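Local atomic coordinates of AvrA (Salmonella typhimurium, PDB entry 6BE0), a protein that binds inositol hexakisphosphate and coenzyme A and probably transfers acetyl groups from acetyl-CoA to serine and threonine residues of target proteins. Residues 136-148 with 169-181. Residues are numbered along the deposited sequence; the frame is centred on the assembly and turned at random.
Sequences KTSVILFEPAACS and DCYFAMVELDIQR. With COA (coenzyme A), chain C.
Thr-137 to Glu-143 pair in parallel with Cys-170 to Glu-176, the two strands of a beta-alpha-beta crossover whose connection is helix 151-164. Backbone hydrogen bonds, given alternately by the two strands, run from Thr-137 N to Asp-169 O as far as Leu-177 N to Glu-143 O, 3.1 Å. Beta-branched Val-139, Ile-140 and Val-175 and aromatic Phe-142 and Phe-172 suit these extended strands. On one face Val-175 CG2 meets Ile-140 CG2 at 3.5 Å, and Val-175 CB lies beside Phe-142 CD2; small Ala-173 packs against Asn-211 of helix 205-212. On the other, Leu-141 and Met-174 run side by side, and Met-174 CE reaches Cys-147 SG at 3.6 Å. Beyond the strands, Pro-144 O takes two hydrogen bonds: Ile-179 N comes nearly straight on at 2.8 Å, Gln-180 N from above the carbonyl plane. Glu-176 has the reach to tie down the loop after Pro-144: CG anti to the backbone N (chi1 176°) and an extended chain let OE2 accept a hydrogen bond from Cys-147 N, 2.8 Å away, while OE1 accepts from Ser-225 N. Arg-181, of the coenzyme A pocket, forms a salt bridge from NE to Asp-178 OD1 at 2.9 Å, which, with the NH2 bond to Asp-178 O, would steady the guanidinium; Arg-181 NH1 makes a weak, edge-on hydrogen bond to the ribose oxygen O4B of coenzyme A, 3.5 Å away.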
# COMPACT_ATOMS: atom_id res chain seq x y z
N LYS A 136 -12.57 -18.51 9.63
CA LYS A 136 -12.95 -17.11 9.67
C LYS A 136 -12.21 -16.27 8.63
O LYS A 136 -11.08 -16.58 8.26
CB LYS A 136 -12.71 -16.56 11.08
CG LYS A 136 -12.89 -17.62 12.17
CD LYS A 136 -13.29 -17.03 13.51
CE LYS A 136 -13.22 -18.07 14.62
NZ LYS A 136 -14.02 -19.29 14.31
N THR A 137 -12.86 -15.21 8.16
CA THR A 137 -12.33 -14.35 7.11
C THR A 137 -11.77 -13.05 7.68
O THR A 137 -12.45 -12.35 8.42
CB THR A 137 -13.42 -14.02 6.06
OG1 THR A 137 -13.84 -15.23 5.41
CG2 THR A 137 -12.90 -13.04 5.01
N SER A 138 -10.52 -12.75 7.32
CA SER A 138 -9.86 -11.52 7.77
C SER A 138 -9.68 -10.55 6.61
O SER A 138 -9.17 -10.90 5.55
CB SER A 138 -8.50 -11.85 8.40
OG SER A 138 -7.82 -10.66 8.77
N VAL A 139 -10.11 -9.31 6.83
CA VAL A 139 -9.98 -8.25 5.84
C VAL A 139 -9.33 -7.04 6.49
O VAL A 139 -9.90 -6.46 7.42
CB VAL A 139 -11.35 -7.86 5.25
CG1 VAL A 139 -11.20 -6.77 4.19
CG2 VAL A 139 -12.04 -9.08 4.66
N ILE A 140 -8.15 -6.66 6.01
CA ILE A 140 -7.43 -5.52 6.58
C ILE A 140 -7.14 -4.47 5.51
O ILE A 140 -6.44 -4.73 4.54
CB ILE A 140 -6.11 -5.96 7.24
CG1 ILE A 140 -6.40 -6.99 8.33
CG2 ILE A 140 -5.38 -4.75 7.82
CD1 ILE A 140 -5.17 -7.57 8.99
N LEU A 141 -7.68 -3.27 5.73
CA LEU A 141 -7.46 -2.14 4.84
C LEU A 141 -6.26 -1.34 5.32
O LEU A 141 -6.24 -0.85 6.45
CB LEU A 141 -8.71 -1.25 4.79
CG LEU A 141 -8.61 0.07 4.02
CD1 LEU A 141 -8.41 -0.18 2.53
CD2 LEU A 141 -9.85 0.91 4.26
N PHE A 142 -5.25 -1.21 4.46
CA PHE A 142 -4.05 -0.45 4.80
C PHE A 142 -4.08 0.92 4.13
O PHE A 142 -4.20 1.02 2.91
CB PHE A 142 -2.79 -1.21 4.38
CG PHE A 142 -2.57 -2.48 5.15
CD1 PHE A 142 -3.10 -3.68 4.72
CD2 PHE A 142 -1.83 -2.47 6.32
CE1 PHE A 142 -2.90 -4.85 5.43
CE2 PHE A 142 -1.62 -3.64 7.04
CZ PHE A 142 -2.16 -4.82 6.59
N GLU A 143 -3.98 1.96 4.95
CA GLU A 143 -3.87 3.32 4.47
C GLU A 143 -2.42 3.77 4.57
O GLU A 143 -1.88 3.86 5.68
CB GLU A 143 -4.78 4.26 5.28
CG GLU A 143 -6.27 4.04 5.05
CD GLU A 143 -6.72 4.43 3.65
OE1 GLU A 143 -5.94 5.08 2.93
OE2 GLU A 143 -7.86 4.08 3.28
N PRO A 144 -1.76 4.03 3.43
CA PRO A 144 -0.36 4.46 3.50
C PRO A 144 -0.17 5.78 4.25
O PRO A 144 0.87 5.97 4.89
CB PRO A 144 0.04 4.60 2.03
CG PRO A 144 -0.90 3.72 1.29
CD PRO A 144 -2.19 3.82 2.04
N ALA A 145 -1.14 6.68 4.15
CA ALA A 145 -1.05 7.98 4.80
C ALA A 145 -1.65 7.94 6.20
O ALA A 145 -1.94 6.86 6.73
CB ALA A 145 -1.75 9.04 3.96
N ALA A 146 -1.83 9.11 6.80
CA ALA A 146 -2.38 9.22 8.15
C ALA A 146 -3.91 9.17 8.13
O ALA A 146 -4.52 9.28 7.06
CB ALA A 146 -1.90 10.50 8.81
N CYS A 147 -4.51 9.01 9.30
CA CYS A 147 -5.96 8.91 9.42
C CYS A 147 -6.50 9.72 10.59
O CYS A 147 -7.61 9.48 11.06
CB CYS A 147 -6.38 7.44 9.59
SG CYS A 147 -5.66 6.31 8.39
N SER A 148 -5.72 10.69 11.06
CA SER A 148 -6.09 11.47 12.24
C SER A 148 -7.39 12.25 12.05
O SER A 148 -8.18 12.40 12.98
CB SER A 148 -4.97 12.44 12.60
OG SER A 148 -4.56 13.20 11.48
N ASP A 169 -18.60 -15.01 10.00
CA ASP A 169 -17.30 -14.98 10.65
C ASP A 169 -16.28 -14.14 9.87
O ASP A 169 -15.15 -14.57 9.63
CB ASP A 169 -16.77 -16.40 10.84
CG ASP A 169 -17.66 -17.23 11.75
OD1 ASP A 169 -17.60 -17.02 12.98
OD2 ASP A 169 -18.41 -18.09 11.24
N CYS A 170 -16.70 -12.94 9.48
CA CYS A 170 -15.86 -12.02 8.72
C CYS A 170 -15.46 -10.84 9.59
O CYS A 170 -16.32 -10.13 10.13
CB CYS A 170 -16.60 -11.54 7.47
SG CYS A 170 -15.63 -10.47 6.38
N TYR A 171 -14.16 -10.62 9.74
CA TYR A 171 -13.63 -9.59 10.62
C TYR A 171 -12.83 -8.55 9.85
O TYR A 171 -11.97 -8.89 9.04
CB TYR A 171 -12.77 -10.22 11.71
CG TYR A 171 -13.52 -11.23 12.55
CD1 TYR A 171 -13.55 -12.57 12.19
CD2 TYR A 171 -14.20 -10.85 13.70
CE1 TYR A 171 -14.24 -13.50 12.94
CE2 TYR A 171 -14.89 -11.77 14.46
CZ TYR A 171 -14.91 -13.09 14.08
OH TYR A 171 -15.59 -14.02 14.83
N PHE A 172 -13.12 -7.27 10.11
CA PHE A 172 -12.51 -6.17 9.38
C PHE A 172 -11.70 -5.25 10.30
O PHE A 172 -12.07 -5.02 11.45
CB PHE A 172 -13.58 -5.36 8.66
CG PHE A 172 -13.07 -4.07 8.07
CD1 PHE A 172 -13.24 -2.87 8.74
CD2 PHE A 172 -12.42 -4.06 6.85
CE1 PHE A 172 -12.77 -1.69 8.21
CE2 PHE A 172 -11.95 -2.88 6.31
CZ PHE A 172 -12.12 -1.69 6.99
N ALA A 173 -10.60 -4.73 9.76
CA ALA A 173 -9.76 -3.78 10.48
C ALA A 173 -9.11 -2.82 9.50
O ALA A 173 -8.78 -3.19 8.37
CB ALA A 173 -8.71 -4.51 11.30
N MET A 174 -8.93 -1.58 9.93
CA MET A 174 -8.26 -0.56 9.13
C MET A 174 -6.97 -0.16 9.83
O MET A 174 -6.96 0.08 11.03
CB MET A 174 -9.18 0.64 8.91
CG MET A 174 -8.54 1.80 8.17
SD MET A 174 -9.75 3.07 7.79
CE MET A 174 -8.77 4.55 8.02
N VAL A 175 -5.88 -0.10 9.07
CA VAL A 175 -4.56 0.16 9.63
C VAL A 175 -3.96 1.44 9.07
O VAL A 175 -3.82 1.61 7.86
CB VAL A 175 -3.60 -1.02 9.35
CG1 VAL A 175 -2.21 -0.72 9.91
CG2 VAL A 175 -4.14 -2.30 9.96
N GLU A 176 -3.60 2.35 9.98
CA GLU A 176 -2.90 3.57 9.63
C GLU A 176 -1.40 3.30 9.59
O GLU A 176 -0.85 2.72 10.53
CB GLU A 176 -3.22 4.68 10.64
CG GLU A 176 -2.47 5.98 10.42
CD GLU A 176 -2.59 6.92 11.60
OE1 GLU A 176 -2.28 6.49 12.74
OE2 GLU A 176 -2.99 8.09 11.40
N LEU A 177 -0.74 3.71 8.52
CA LEU A 177 0.70 3.53 8.38
C LEU A 177 1.45 4.84 8.55
O LEU A 177 2.51 4.88 9.18
CB LEU A 177 1.03 2.90 7.02
CG LEU A 177 0.48 1.49 6.76
CD1 LEU A 177 0.96 0.98 5.41
CD2 LEU A 177 0.89 0.52 7.87
N ASP A 178 0.90 5.91 7.98
CA ASP A 178 1.55 7.23 8.00
C ASP A 178 2.99 7.13 7.51
O ASP A 178 3.92 7.52 8.21
CB ASP A 178 1.51 7.83 9.41
CG ASP A 178 1.96 9.29 9.43
OD1 ASP A 178 1.77 9.99 8.42
OD2 ASP A 178 2.50 9.73 10.47
N ILE A 179 3.16 6.60 6.30
CA ILE A 179 4.47 6.54 5.66
C ILE A 179 4.44 7.32 4.36
O ILE A 179 5.49 7.66 3.81
CB ILE A 179 4.90 5.08 5.39
CG1 ILE A 179 3.83 4.34 4.60
CG2 ILE A 179 5.19 4.37 6.71
CD1 ILE A 179 4.28 2.99 4.08
N GLN A 180 3.24 7.60 3.85
CA GLN A 180 3.08 8.50 2.72
C GLN A 180 2.83 9.91 3.23
O GLN A 180 1.97 10.13 4.09
CB GLN A 180 1.93 8.07 1.81
CG GLN A 180 1.68 9.03 0.65
CD GLN A 180 0.38 8.76 -0.07
OE1 GLN A 180 -0.12 7.63 -0.07
NE2 GLN A 180 -0.18 9.79 -0.69
N ARG A 181 3.58 10.87 2.69
CA ARG A 181 3.42 12.27 3.03
C ARG A 181 3.26 13.11 1.76
O ARG A 181 2.70 14.20 1.80
CB ARG A 181 4.61 12.78 3.85
CG ARG A 181 4.96 11.89 5.04
CD ARG A 181 3.90 11.95 6.13
NE ARG A 181 4.18 11.03 7.23
CZ ARG A 181 5.15 11.19 8.12
NH1 ARG A 181 5.98 12.22 8.04
NH2 ARG A 181 5.31 10.30 9.09
N1A COA C . 7.51 14.48 0.21
C2A COA C . 8.36 13.85 1.08
N3A COA C . 8.24 14.07 2.42
C4A COA C . 7.28 14.91 2.91
C5A COA C . 6.44 15.53 2.05
C6A COA C . 6.56 15.31 0.69
N6A COA C . 6.06 15.60 -0.62
N7A COA C . 5.59 16.31 2.78
C8A COA C . 5.90 16.16 4.09
N9A COA C . 6.95 15.30 4.18
C1B COA C . 7.62 14.85 5.35
C2B COA C . 8.80 15.40 5.46
O2B COA C . 9.83 14.51 4.95
C3B COA C . 9.01 15.65 7.05
O3B COA C . 9.35 14.43 7.71
P3B COA C . 10.78 14.32 8.45
O7A COA C . 11.88 14.24 7.41
O8A COA C . 11.00 15.52 9.34
O9A COA C . 10.81 13.06 9.30
C4B COA C . 7.80 16.09 7.48
O4B COA C . 6.80 15.32 6.64
C5B COA C . 7.67 17.59 7.24
O5B COA C . 6.32 18.00 7.48
P1A COA C . 5.99 18.91 8.75
O1A COA C . 7.01 18.66 9.86
O2A COA C . 6.03 20.37 8.34
O3A COA C . 4.54 18.55 9.28
O HOH W 1 0.48 11.47 6.25